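Local atomic coordinates of SCO family protein (Aquifex aeolicus, PDB entry 3ME7), a protein that probably transfers electrons or handles copper through a redox-active cysteine pair, as a membrane-associated member of the SCO1/2 family with a thioredoxin-like domain. Residues 11-14 and 20-23; 33-38 and 113-118; 70-75 and 124-129; 83-88 and 95-100. One frame throughout, in Å; residues are numbered along the deposited sequence. Where two conformers were deposited one is given.

Interaction 1 (11-14 and 20-23)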
loop_
_atom_site.group_PDB
_atom_site.type_symbol
_atom_site.label_atom_id
_atom_site.label_comp_id
_atom_site.label_asym_id
_atom_site.label_seq_id
_atom_site.Cartn_x
_atom_site.Cartn_y
_atom_site.Cartn_z
ATOM N N ILE A 11 -14.114 2.280 1.369
ATOM C CA ILE A 11 -13.409 2.573 0.121
ATOM C C ILE A 11 -13.482 1.351 -0.797
ATOM O O ILE A 11 -13.115 0.240 -0.388
ATOM C CB ILE A 11 -11.944 2.935 0.423
ATOM C CG1 ILE A 11 -11.907 4.328 1.052
ATOM C CG2 ILE A 11 -11.077 2.884 -0.859
ATOM C CD1 ILE A 11 -10.598 4.694 1.743
ATOM N N THR A 12 -13.933 1.568 -2.032
ATOM C CA THR A 12 -14.010 0.504 -3.015
ATOM C C THR A 12 -12.767 0.530 -3.893
ATOM O O THR A 12 -12.426 1.580 -4.483
ATOM C CB THR A 12 -15.286 0.610 -3.878
ATOM O OG1 THR A 12 -16.448 0.502 -3.036
ATOM C CG2 THR A 12 -15.316 -0.525 -4.910
ATOM N N LEU A 13 -12.093 -0.621 -3.946
ATOM C CA LEU A 13 -10.927 -0.857 -4.787
ATOM C C LEU A 13 -11.263 -1.911 -5.833
ATOM O O LEU A 13 -12.188 -2.708 -5.654
ATOM C CB LEU A 13 -9.758 -1.334 -3.913
ATOM C CG LEU A 13 -9.375 -0.402 -2.761
ATOM C CD1 LEU A 13 -8.426 -1.174 -1.796
ATOM C CD2 LEU A 13 -8.754 0.870 -3.259
ATOM N N VAL A 14 -10.517 -1.908 -6.931
ATOM C CA VAL A 14 -10.670 -2.881 -8.009
ATOM C C VAL A 14 -9.264 -3.402 -8.305
ATOM O O VAL A 14 -8.343 -2.601 -8.611
ATOM C CB VAL A 14 -11.272 -2.241 -9.275
ATOM C CG1 VAL A 14 -11.628 -3.311 -10.301
ATOM C CG2 VAL A 14 -12.513 -1.412 -8.927
ATOM N N GLU A 20 -13.816 -6.417 -7.718
ATOM C CA GLU A 20 -14.140 -5.279 -6.873
ATOM C C GLU A 20 -14.314 -5.713 -5.421
ATOM O O GLU A 20 -14.925 -6.748 -5.141
ATOM C CB GLU A 20 -15.445 -4.675 -7.363
ATOM C CG GLU A 20 -15.465 -3.219 -7.381
ATOM C CD GLU A 20 -16.630 -2.699 -8.175
ATOM O OE1 GLU A 20 -16.556 -2.642 -9.423
ATOM O OE2 GLU A 20 -17.613 -2.365 -7.526
ATOM N N PHE A 21 -13.789 -4.918 -4.501
ATOM C CA PHE A 21 -13.928 -5.200 -3.072
ATOM C C PHE A 21 -13.819 -3.913 -2.263
ATOM O O PHE A 21 -13.356 -2.875 -2.765
ATOM C CB PHE A 21 -12.875 -6.225 -2.604
ATOM C CG PHE A 21 -11.443 -5.726 -2.678
ATOM C CD1 PHE A 21 -10.724 -5.761 -3.886
ATOM C CD2 PHE A 21 -10.796 -5.256 -1.538
ATOM C CE1 PHE A 21 -9.401 -5.304 -3.953
ATOM C CE2 PHE A 21 -9.468 -4.806 -1.586
ATOM C CZ PHE A 21 -8.770 -4.828 -2.808
ATOM N N GLN A 22 -14.259 -3.980 -1.008
ATOM C CA GLN A 22 -14.098 -2.852 -0.108
ATOM C C GLN A 22 -12.907 -3.086 0.788
ATOM O O GLN A 22 -12.570 -4.227 1.115
ATOM C CB GLN A 22 -15.365 -2.599 0.698
ATOM C CG GLN A 22 -16.431 -1.931 -0.156
ATOM C CD GLN A 22 -17.725 -1.772 0.570
ATOM O OE1 GLN A 22 -18.360 -2.757 0.934
ATOM N NE2 GLN A 22 -18.135 -0.521 0.788
ATOM N N LEU A 23 -12.235 -2.007 1.166
ATOM C CA LEU A 23 -11.060 -2.148 2.002
ATOM C C LEU A 23 -11.345 -2.981 3.263
ATOM O O LEU A 23 -10.503 -3.783 3.680
ATOM C CB LEU A 23 -10.480 -0.781 2.355
ATOM C CG LEU A 23 -9.193 -0.838 3.167
ATOM C CD1 LEU A 23 -8.117 -1.653 2.419
ATOM C CD2 LEU A 23 -8.721 0.573 3.418
#

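Interaction 2 (33-38 and 113-118)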
loop_
_atom_site.group_PDB
_atom_site.type_symbol
_atom_site.label_atom_id
_atom_site.label_comp_id
_atom_site.label_asym_id
_atom_site.label_seq_id
_atom_site.Cartn_x
_atom_site.Cartn_y
_atom_site.Cartn_z
ATOM N N LEU A 33 0.457 -1.009 2.457
ATOM C CA LEU A 33 -0.078 -0.180 1.364
ATOM C C LEU A 33 1.043 0.560 0.678
ATOM O O LEU A 33 1.838 1.221 1.338
ATOM C CB LEU A 33 -1.053 0.888 1.896
ATOM C CG LEU A 33 -2.408 0.534 2.490
ATOM C CD1 LEU A 33 -3.125 1.816 2.921
ATOM C CD2 LEU A 33 -3.245 -0.216 1.470
ATOM N N SER A 34 1.083 0.493 -0.652
ATOM C CA SER A 34 2.149 1.148 -1.436
ATOM C C SER A 34 1.556 2.032 -2.557
ATOM O O SER A 34 1.189 1.503 -3.614
ATOM C CB SER A 34 3.105 0.100 -2.025
ATOM O OG SER A 34 4.074 0.646 -2.904
ATOM N N PRO A 35 1.436 3.355 -2.332
ATOM C CA PRO A 35 0.960 4.231 -3.412
ATOM C C PRO A 35 2.013 4.427 -4.486
ATOM O O PRO A 35 3.161 4.763 -4.180
ATOM C CB PRO A 35 0.687 5.578 -2.732
ATOM C CG PRO A 35 1.320 5.511 -1.366
ATOM C CD PRO A 35 1.618 4.045 -1.040
ATOM N N ILE A 36 1.612 4.207 -5.736
ATOM C CA ILE A 36 2.466 4.410 -6.904
ATOM C C ILE A 36 1.590 5.000 -8.020
ATOM O O ILE A 36 0.401 5.236 -7.810
ATOM C CB ILE A 36 3.162 3.082 -7.369
ATOM C CG1 ILE A 36 2.143 1.944 -7.596
ATOM C CG2 ILE A 36 4.232 2.643 -6.337
ATOM C CD1 ILE A 36 1.400 1.974 -8.878
ATOM N N TYR A 37 2.163 5.240 -9.200
ATOM C CA TYR A 37 1.325 5.335 -10.403
ATOM C C TYR A 37 1.965 4.536 -11.529
ATOM O O TYR A 37 3.166 4.301 -11.500
ATOM C CB TYR A 37 0.993 6.777 -10.823
ATOM C CG TYR A 37 2.160 7.685 -11.131
ATOM C CD1 TYR A 37 2.971 8.191 -10.116
ATOM C CD2 TYR A 37 2.408 8.098 -12.437
ATOM C CE1 TYR A 37 3.998 9.054 -10.393
ATOM C CE2 TYR A 37 3.453 8.962 -12.725
ATOM C CZ TYR A 37 4.241 9.430 -11.701
ATOM O OH TYR A 37 5.283 10.283 -11.977
ATOM N N THR A 38 1.158 4.083 -12.485
ATOM C CA THR A 38 1.612 2.996 -13.370
ATOM C C THR A 38 2.603 3.455 -14.428
ATOM O O THR A 38 3.399 2.654 -14.915
ATOM C CB THR A 38 0.459 2.151 -13.991
ATOM O OG1 THR A 38 -0.262 2.913 -14.965
ATOM C CG2 THR A 38 -0.488 1.621 -12.912
ATOM N N ILE A 113 -4.101 8.831 4.643
ATOM C CA ILE A 113 -2.667 8.595 4.821
ATOM C C ILE A 113 -1.811 9.843 4.627
ATOM O O ILE A 113 -0.585 9.748 4.468
ATOM C CB ILE A 113 -2.145 7.395 3.943
ATOM C CG1 ILE A 113 -2.332 7.679 2.440
ATOM C CG2 ILE A 113 -2.815 6.071 4.358
ATOM C CD1 ILE A 113 -1.518 6.726 1.528
ATOM N N ASP A 114 -2.468 11.006 4.594
ATOM C CA ASP A 114 -1.798 12.317 4.477
ATOM C C ASP A 114 -0.883 12.393 3.261
ATOM O O ASP A 114 0.225 12.950 3.319
ATOM C CB ASP A 114 -0.993 12.659 5.731
ATOM C CG ASP A 114 -1.862 12.817 6.966
ATOM O OD1 ASP A 114 -3.048 13.183 6.833
ATOM O OD2 ASP A 114 -1.339 12.560 8.072
ATOM N N PHE A 115 -1.361 11.841 2.161
ATOM C CA PHE A 115 -0.586 11.754 0.936
ATOM C C PHE A 115 -1.101 12.807 -0.043
ATOM O O PHE A 115 -2.304 12.871 -0.298
ATOM C CB PHE A 115 -0.761 10.343 0.366
ATOM C CG PHE A 115 0.099 10.047 -0.833
ATOM C CD1 PHE A 115 -0.275 10.469 -2.105
ATOM C CD2 PHE A 115 1.282 9.324 -0.694
ATOM C CE1 PHE A 115 0.522 10.167 -3.229
ATOM C CE2 PHE A 115 2.094 9.040 -1.798
ATOM C CZ PHE A 115 1.705 9.431 -3.057
ATOM N N ARG A 116 -0.209 13.639 -0.582
ATOM C CA ARG A 116 -0.611 14.578 -1.625
ATOM C C ARG A 116 0.410 14.597 -2.750
ATOM O O ARG A 116 1.633 14.471 -2.525
ATOM C CB ARG A 116 -0.926 15.981 -1.092
ATOM C CG ARG A 116 0.260 16.827 -0.669
ATOM C CD ARG A 116 -0.189 18.168 -0.058
ATOM N NE ARG A 116 -0.814 17.972 1.253
ATOM C CZ ARG A 116 -0.157 17.716 2.385
ATOM N NH1 ARG A 116 -0.835 17.536 3.520
ATOM N NH2 ARG A 116 1.165 17.616 2.392
ATOM N N PHE A 117 -0.107 14.735 -3.962
ATOM C CA PHE A 117 0.750 14.794 -5.133
ATOM C C PHE A 117 0.446 16.045 -5.926
ATOM O O PHE A 117 -0.581 16.695 -5.700
ATOM C CB PHE A 117 0.643 13.509 -5.969
ATOM C CG PHE A 117 -0.723 13.237 -6.563
ATOM C CD1 PHE A 117 -1.696 12.560 -5.837
ATOM C CD2 PHE A 117 -1.017 13.616 -7.866
ATOM C CE1 PHE A 117 -2.946 12.275 -6.405
ATOM C CE2 PHE A 117 -2.262 13.335 -8.438
ATOM C CZ PHE A 117 -3.229 12.671 -7.701
ATOM N N MET A 118 1.347 16.390 -6.844
ATOM C CA MET A 118 1.229 17.602 -7.651
ATOM C C MET A 118 1.860 17.363 -9.021
ATOM O O MET A 118 2.713 16.488 -9.152
ATOM C CB MET A 118 1.925 18.770 -6.934
ATOM C CG MET A 118 3.246 18.424 -6.257
ATOM S SD MET A 118 3.483 19.298 -4.700
ATOM C CE MET A 118 2.817 20.901 -5.118
#

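Interaction 3 (70-75 and 124-129)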
loop_
_atom_site.group_PDB
_atom_site.type_symbol
_atom_site.label_atom_id
_atom_site.label_comp_id
_atom_site.label_asym_id
_atom_site.label_seq_id
_atom_site.Cartn_x
_atom_site.Cartn_y
_atom_site.Cartn_z
ATOM N N PHE A 70 -1.243 0.298 -4.818
ATOM C CA PHE A 70 -2.371 0.993 -5.434
ATOM C C PHE A 70 -1.929 2.204 -6.219
ATOM O O PHE A 70 -0.958 2.876 -5.851
ATOM C CB PHE A 70 -3.453 1.357 -4.419
ATOM C CG PHE A 70 -3.134 2.542 -3.589
ATOM C CD1 PHE A 70 -2.446 2.395 -2.408
ATOM C CD2 PHE A 70 -3.573 3.810 -3.962
ATOM C CE1 PHE A 70 -2.161 3.488 -1.606
ATOM C CE2 PHE A 70 -3.288 4.912 -3.177
ATOM C CZ PHE A 70 -2.579 4.753 -1.991
ATOM N N THR A 71 -2.616 2.456 -7.321
ATOM C CA THR A 71 -2.316 3.652 -8.104
ATOM C C THR A 71 -3.089 4.899 -7.664
ATOM O O THR A 71 -4.286 4.858 -7.417
ATOM C CB THR A 71 -2.464 3.435 -9.621
ATOM O OG1 THR A 71 -2.249 4.707 -10.265
ATOM C CG2 THR A 71 -3.870 2.937 -9.960
ATOM N N PHE A 72 -2.362 6.001 -7.541
ATOM C CA PHE A 72 -2.982 7.292 -7.222
ATOM C C PHE A 72 -3.248 8.181 -8.416
ATOM O O PHE A 72 -3.736 9.318 -8.251
ATOM C CB PHE A 72 -2.225 8.042 -6.128
ATOM C CG PHE A 72 -0.817 8.412 -6.486
ATOM C CD1 PHE A 72 -0.541 9.552 -7.254
ATOM C CD2 PHE A 72 0.240 7.651 -6.000
ATOM C CE1 PHE A 72 0.813 9.919 -7.553
ATOM C CE2 PHE A 72 1.565 7.991 -6.282
ATOM C CZ PHE A 72 1.856 9.100 -7.055
ATOM N N ASP A 73 -2.961 7.666 -9.609
ATOM C CA ASP A 73 -3.285 8.391 -10.824
ATOM C C ASP A 73 -4.706 8.042 -11.236
ATOM O O ASP A 73 -4.952 6.922 -11.662
ATOM C CB ASP A 73 -2.298 8.037 -11.929
ATOM C CG ASP A 73 -2.486 8.884 -13.179
ATOM O OD1 ASP A 73 -3.537 9.546 -13.310
ATOM O OD2 ASP A 73 -1.577 8.877 -14.034
ATOM N N PRO A 74 -5.649 9.007 -11.126
ATOM C CA PRO A 74 -7.043 8.660 -11.428
ATOM C C PRO A 74 -7.326 8.351 -12.888
ATOM O O PRO A 74 -8.431 7.902 -13.198
ATOM C CB PRO A 74 -7.837 9.889 -10.968
ATOM C CG PRO A 74 -6.888 10.970 -10.953
ATOM C CD PRO A 74 -5.511 10.414 -10.717
ATOM N N LYS A 75 -6.344 8.548 -13.763
ATOM C CA LYS A 75 -6.474 8.193 -15.170
ATOM C C LYS A 75 -6.117 6.721 -15.422
ATOM O O LYS A 75 -6.405 6.178 -16.492
ATOM C CB LYS A 75 -5.621 9.126 -16.049
ATOM C CG LYS A 75 -6.058 10.597 -15.980
ATOM C CD LYS A 75 -5.494 11.446 -17.122
ATOM C CE LYS A 75 -6.028 11.017 -18.494
ATOM N NZ LYS A 75 -7.478 11.342 -18.667
ATOM N N PHE A 124 4.315 13.238 -11.830
ATOM C CA PHE A 124 3.880 13.758 -10.554
ATOM C C PHE A 124 5.061 13.891 -9.604
ATOM O O PHE A 124 6.011 13.111 -9.678
ATOM C CB PHE A 124 2.852 12.817 -9.938
ATOM C CG PHE A 124 1.544 12.765 -10.678
ATOM C CD1 PHE A 124 0.796 13.925 -10.897
ATOM C CD2 PHE A 124 1.045 11.548 -11.132
ATOM C CE1 PHE A 124 -0.435 13.874 -11.574
ATOM C CE2 PHE A 124 -0.175 11.481 -11.804
ATOM C CZ PHE A 124 -0.910 12.647 -12.027
ATOM N N ILE A 125 4.995 14.894 -8.731
ATOM C CA ILE A 125 5.877 15.006 -7.566
ATOM C C ILE A 125 5.056 14.469 -6.397
ATOM O O ILE A 125 3.899 14.850 -6.235
ATOM C CB ILE A 125 6.276 16.478 -7.330
ATOM C CG1 ILE A 125 7.300 16.920 -8.376
ATOM C CG2 ILE A 125 6.863 16.692 -5.921
ATOM C CD1 ILE A 125 7.516 18.414 -8.411
ATOM N N HIS A 126 5.638 13.566 -5.609
ATOM C CA HIS A 126 4.901 12.860 -4.568
ATOM C C HIS A 126 5.882 12.295 -3.538
ATOM O O HIS A 126 7.071 12.139 -3.837
ATOM C CB HIS A 126 4.070 11.710 -5.193
ATOM C CG HIS A 126 4.910 10.664 -5.855
ATOM N ND1 HIS A 126 5.364 9.552 -5.181
ATOM C CD2 HIS A 126 5.412 10.575 -7.109
ATOM C CE1 HIS A 126 6.103 8.818 -5.993
ATOM N NE2 HIS A 126 6.155 9.420 -7.168
ATOM N N PRO A 127 5.397 12.025 -2.313
ATOM C CA PRO A 127 6.234 11.298 -1.351
ATOM C C PRO A 127 6.445 9.834 -1.694
ATOM O O PRO A 127 5.629 9.204 -2.396
ATOM C CB PRO A 127 5.468 11.419 -0.025
ATOM C CG PRO A 127 4.077 11.749 -0.394
ATOM C CD PRO A 127 4.073 12.374 -1.762
ATOM N N ASN A 128 7.540 9.308 -1.175
ATOM C CA ASN A 128 7.838 7.875 -1.234
ATOM C C ASN A 128 7.469 7.265 0.095
ATOM O O ASN A 128 8.161 7.474 1.079
ATOM C CB ASN A 128 9.328 7.651 -1.532
ATOM C CG ASN A 128 9.766 8.323 -2.828
ATOM O OD1 ASN A 128 9.085 8.240 -3.850
ATOM N ND2 ASN A 128 10.885 9.004 -2.789
ATOM N N VAL A 129 6.375 6.508 0.127
ATOM C CA VAL A 129 5.879 6.023 1.398
ATOM C C VAL A 129 5.244 4.643 1.272
ATOM O O VAL A 129 4.628 4.325 0.256
ATOM C CB VAL A 129 4.873 7.023 2.043
ATOM C CG1 VAL A 129 3.600 7.137 1.202
ATOM C CG2 VAL A 129 4.556 6.598 3.488
#

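Interaction 4 (83-88 and 95-100). With SO4 (sulfate ion), chain C.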
loop_
_atom_site.group_PDB
_atom_site.type_symbol
_atom_site.label_atom_id
_atom_site.label_comp_id
_atom_site.label_asym_id
_atom_site.label_seq_id
_atom_site.Cartn_x
_atom_site.Cartn_y
_atom_site.Cartn_z
ATOM N N ARG A 83 -0.971 -4.301 -16.464
ATOM C CA ARG A 83 0.385 -4.128 -17.021
ATOM C C ARG A 83 1.439 -3.986 -15.897
ATOM O O ARG A 83 2.485 -4.644 -15.920
ATOM C CB ARG A 83 0.410 -2.919 -17.961
ATOM C CG ARG A 83 1.660 -2.814 -18.863
ATOM C CD ARG A 83 1.699 -1.472 -19.625
ATOM N NE ARG A 83 1.821 -0.355 -18.689
ATOM C CZ ARG A 83 0.929 0.624 -18.537
ATOM N NH1 ARG A 83 -0.170 0.663 -19.278
ATOM N NH2 ARG A 83 1.133 1.559 -17.623
ATOM N N PHE A 84 1.127 -3.170 -14.889
ATOM C CA PHE A 84 2.024 -2.982 -13.741
ATOM C C PHE A 84 2.260 -4.297 -12.986
ATOM O O PHE A 84 3.398 -4.631 -12.671
ATOM C CB PHE A 84 1.467 -1.895 -12.806
ATOM C CG PHE A 84 2.415 -1.480 -11.709
ATOM C CD1 PHE A 84 2.458 -2.188 -10.498
ATOM C CD2 PHE A 84 3.247 -0.376 -11.873
ATOM C CE1 PHE A 84 3.347 -1.810 -9.482
ATOM C CE2 PHE A 84 4.122 0.014 -10.850
ATOM C CZ PHE A 84 4.162 -0.708 -9.665
ATOM N N GLN A 85 1.186 -5.055 -12.744
ATOM C CA GLN A 85 1.282 -6.324 -12.016
ATOM C C GLN A 85 2.229 -7.294 -12.711
ATOM O O GLN A 85 3.101 -7.894 -12.080
ATOM C CB GLN A 85 -0.098 -6.967 -11.879
ATOM C CG GLN A 85 -0.065 -8.308 -11.133
ATOM C CD GLN A 85 -1.187 -9.231 -11.520
ATOM O OE1 GLN A 85 -2.139 -8.820 -12.177
ATOM N NE2 GLN A 85 -1.069 -10.508 -11.146
ATOM N N LYS A 86 2.049 -7.424 -14.021
ATOM C CA LYS A 86 2.860 -8.342 -14.815
ATOM C C LYS A 86 4.299 -7.861 -14.873
ATOM O O LYS A 86 5.226 -8.673 -14.810
ATOM C CB LYS A 86 2.287 -8.470 -16.223
ATOM C CG LYS A 86 1.041 -9.335 -16.314
ATOM C CD LYS A 86 0.748 -9.720 -17.763
ATOM C CE LYS A 86 -0.399 -10.710 -17.862
ATOM N NZ LYS A 86 -0.326 -11.473 -19.135
ATOM N N GLU A 87 4.476 -6.541 -14.974
ATOM C CA GLU A 87 5.804 -5.933 -15.050
ATOM C C GLU A 87 6.691 -6.368 -13.886
ATOM O O GLU A 87 7.871 -6.703 -14.075
ATOM C CB GLU A 87 5.693 -4.413 -15.079
ATOM C CG GLU A 87 7.030 -3.697 -15.195
ATOM C CD GLU A 87 6.866 -2.239 -15.505
ATOM O OE1 GLU A 87 5.853 -1.863 -16.152
ATOM O OE2 GLU A 87 7.761 -1.460 -15.115
ATOM N N TYR A 88 6.117 -6.382 -12.687
ATOM C CA TYR A 88 6.904 -6.636 -11.492
ATOM C C TYR A 88 6.746 -8.063 -10.973
ATOM O O TYR A 88 7.275 -8.393 -9.918
ATOM C CB TYR A 88 6.591 -5.588 -10.410
ATOM C CG TYR A 88 7.070 -4.195 -10.778
ATOM C CD1 TYR A 88 8.393 -3.803 -10.542
ATOM C CD2 TYR A 88 6.213 -3.278 -11.381
ATOM C CE1 TYR A 88 8.839 -2.536 -10.884
ATOM C CE2 TYR A 88 6.655 -2.009 -11.736
ATOM C CZ TYR A 88 7.965 -1.649 -11.485
ATOM O OH TYR A 88 8.385 -0.387 -11.817
ATOM N N TRP A 95 -0.511 -10.354 -2.840
ATOM C CA TRP A 95 -0.042 -9.022 -3.139
ATOM C C TRP A 95 -0.866 -8.563 -4.328
ATOM O O TRP A 95 -0.740 -9.116 -5.420
ATOM C CB TRP A 95 1.454 -9.080 -3.490
ATOM C CG TRP A 95 2.133 -7.750 -3.737
ATOM C CD1 TRP A 95 1.545 -6.575 -4.171
ATOM C CD2 TRP A 95 3.533 -7.474 -3.624
ATOM N NE1 TRP A 95 2.497 -5.587 -4.286
ATOM C CE2 TRP A 95 3.720 -6.118 -3.979
ATOM C CE3 TRP A 95 4.649 -8.240 -3.245
ATOM C CZ2 TRP A 95 4.970 -5.512 -3.969
ATOM C CZ3 TRP A 95 5.896 -7.630 -3.231
ATOM C CH2 TRP A 95 6.042 -6.278 -3.587
ATOM N N LYS A 96 -1.705 -7.555 -4.116
ATOM C CA LYS A 96 -2.616 -7.087 -5.152
ATOM C C LYS A 96 -2.108 -5.794 -5.744
ATOM O O LYS A 96 -1.361 -5.065 -5.090
ATOM C CB LYS A 96 -4.010 -6.853 -4.575
ATOM C CG LYS A 96 -4.633 -8.077 -3.923
ATOM C CD LYS A 96 -6.054 -7.772 -3.496
ATOM C CE LYS A 96 -6.534 -8.721 -2.425
ATOM N NZ LYS A 96 -6.570 -10.119 -2.971
ATOM N N VAL A 97 -2.479 -5.540 -6.999
ATOM C CA VAL A 97 -2.327 -4.219 -7.610
ATOM C C VAL A 97 -3.749 -3.731 -7.887
ATOM O O VAL A 97 -4.544 -4.437 -8.548
ATOM C CB VAL A 97 -1.506 -4.266 -8.904
ATOM C CG1 VAL A 97 -1.315 -2.857 -9.442
ATOM C CG2 VAL A 97 -0.125 -4.936 -8.676
ATOM N N VAL A 98 -4.084 -2.550 -7.356
ATOM C CA VAL A 98 -5.468 -2.077 -7.368
ATOM C C VAL A 98 -5.542 -0.623 -7.766
ATOM O O VAL A 98 -4.539 0.100 -7.675
ATOM C CB VAL A 98 -6.181 -2.257 -6.001
ATOM C CG1 VAL A 98 -5.970 -3.673 -5.478
ATOM C CG2 VAL A 98 -5.678 -1.248 -4.960
ATOM N N LYS A 99 -6.734 -0.228 -8.193
ATOM C CA LYS A 99 -7.080 1.195 -8.358
ATOM C C LYS A 99 -8.325 1.473 -7.521
ATOM O O LYS A 99 -9.077 0.556 -7.188
ATOM C CB LYS A 99 -7.350 1.545 -9.829
ATOM C CG LYS A 99 -8.498 0.739 -10.449
ATOM C CD LYS A 99 -8.884 1.277 -11.822
ATOM C CE LYS A 99 -9.705 2.563 -11.688
ATOM N NZ LYS A 99 -10.016 3.133 -13.030
ATOM N N ALA A 100 -8.554 2.741 -7.201
ATOM C CA ALA A 100 -9.771 3.164 -6.514
ATOM C C ALA A 100 -10.909 3.195 -7.551
ATOM O O ALA A 100 -10.700 3.600 -8.696
ATOM C CB ALA A 100 -9.558 4.552 -5.908
HETATM S S SO4 C . -11.569 0.915 -15.872
HETATM O O1 SO4 C . -10.721 1.196 -14.719
HETATM O O2 SO4 C . -12.824 0.336 -15.416
HETATM O O3 SO4 C . -11.811 2.151 -16.621
HETATM O O4 SO4 C . -10.901 -0.060 -16.735
#

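Interaction 1 (11-14 and 20-23)
Leu13 CB lies over one face of the Phe21 ring, 3.8 Å above its plane and displaced toward the rim near CE1 and CZ. This is a CH-pi contact, with Leu13 CB 4.1 Å from the ring centroid, and Leu13 CD1 extends it by resting 3.8 Å from Phe21 CE2. The ring comes over the leucine because Phe21 CG sits between its backbone N and carbonyl carbon (chi1 66°), which leans the phenyl group across to the neighbouring strand. Val98 and Lys96 of strand 95-100 and Leu26 also touch this ring. Beneath these side chains, strands 12-15 and 20-22 form an antiparallel beta hairpin at one edge of the mixed central sheet, with strand 20-22 outermost. Leu13 and Phe21 are its hydrogen-bonded pair: Leu13 N donates to Phe21 O at 2.8 Å, and Phe21 N returns a bond to Leu13 O at 3.0 Å. A further backbone bond, from Leu23 N to Ile11 O at 2.9 Å, continues the pairing just beyond strand 20-22, where Leu23 CD1 also approaches Leu13 CD1. The non-hydrogen-bonded pairs Thr12-Gln22 and Val14-Glu20 put their side chains on the other side of the sheet from Phe21. There the aliphatic part of Glu20 bridges two residues of the facing strand, its CG lying 3.7 Å from Thr12 CG2 and 3.8 Å from Val14 CG2. Glu20 OE1 continues past them to a salt bridge with Lys101 NZ, while Thr12 OG1 lies beside Gln22 CG.

Interaction 2 (33-38 and 113-118)
Pro35, Phe115 and Ile113 make a buried apolar contact between strand 31-36 of the thioredoxin-like central sheet and the loop that follows helix 103-112. Pro35 contributes the largest share. Pro35 CB lies over one face of the Phe115 ring, 4.2 Å from its centroid and 27° from the ring normal, a CH-pi contact, while CG lies toward the rim at CE2. The proline is thus shifted toward one side of the aromatic ring, where CG meets the CD2-CE2 bond and CB the CE2-CZ bond. Phe115 reaches this position with CG anti to its backbone N (chi1 -174°), which carries the phenyl group from the loop toward the strand. Its ring also meets that of Phe72 and touches Pro127 and His126, a predicted copper ligand, which places the contact next to the probable metal site. Ile113 approaches Pro35 with the end of its longer branch. The backbone at this point is shaped by a Schellman motif: helix 103-112 is closed by bonds from Phe115 N to Leu110 O and from Asp114 N to Asp111 O, with Asp114 at positive phi. This turn brings the side chains of Ile113 and Phe115, two residues apart, to the same proline. Both meet Pro35 CG, which lies 4.2 Å from Ile113 CD1 and 3.6 Å from Phe115 CE2.

Interaction 3 (70-75 and 124-129)
Strand 123-125 and the following loop, which carries His126, a predicted copper ligand beside the redox-active cysteines Cys40 and Cys44, pack here against the turn that leaves strand 66-71 in the thioredoxin-like fold. Phe72 connects the two. Its CZ lies over one face of the His126 imidazole, 3.6 Å above the plane and nearest CG, while the ring planes are inclined at 57°. Phe72 CE1 meets Phe124 CD2 at 3.9 Å, so the end of a single phenyl ring touches both aromatic side chains. The imidazole is held further by His126 ND1, which donates to Pro127 O at 2.8 Å from above the carbonyl plane; together, the bond and the phenyl contact probably help set the ring's orientation near the cysteines. On the other side of the contact, Asp73 presents its carboxylate to the edge of the Phe124 ring, with the two planes 85° apart. Two tight turns shape this region: an ST turn, in which Asp73 N donates to Thr71 OG1, and an Asx turn, in which Lys75 N donates to Asp73 OD1 at 3.0 Å. The second carboxylate oxygen, Asp73 OD2, lies 3.7 Å from Phe124 CE2, near the plane of the ring.

Interaction 4 (83-88 and 95-100)
Val97 meets Phe84 mainly through CG1 and Gln85 through CG2. The valine crosses the phenylalanine side chain at about a right angle, with Val97 CG1 4.0 Å from Phe84 CD1. The other methyl, Val97 CG2, lies against the base of the glutamine, 3.8 Å from Gln85 CB. With its CG1 anti to the backbone N (chi1 -177°), Val97 spreads both methyls toward consecutive residues of the helix. Helix 78-87 and strand 95-100 belong to a beta-alpha-beta unit begun by strand 66-71, and this apolar contact seats the helix on one face of the sheet. Phe84 also touches Thr69 of the neighbouring strand and Thr48 of helix 43-52, in the direction of the cysteine pair. Tyr88 CE2 lies over one face of the Phe84 ring, 3.3 Å above the plane and offset toward the rim. The Gln85 chain runs away from the valine to a polar network, where OE1 bonds to Ser16 OG and Lys82 NZ, and NE2 to Tyr17 OH and Ile90 O. Farther along the strand, Lys99 NZ donates to O1 of a sulfate ion at 2.7 Å and also bonds to Asp76 O. The sulfate, probably from the crystallisation liquor, takes a second bond from Leu78 N.

In the fold
From the N terminus, interaction 1 closes first, a short hairpin complete before the other contacts begin. Interaction 2 opens on strand 31-36 and closes some 75 residues later, after helix 103-112. Interaction 3 starts within that span and ends beyond it, so the two cross; their centres are about 4 Å apart, and Ile36 O probably accepts a hydrogen bond from Phe72 N. Interaction 4 falls within the spans of both and joins helix 78-87 to the sheet. Strand 95-100 links interaction 1 to the rest: it neighbours the hairpin strand 12-15 on one side and strand 66-71 on the other, which in turn adjoins strand 31-36.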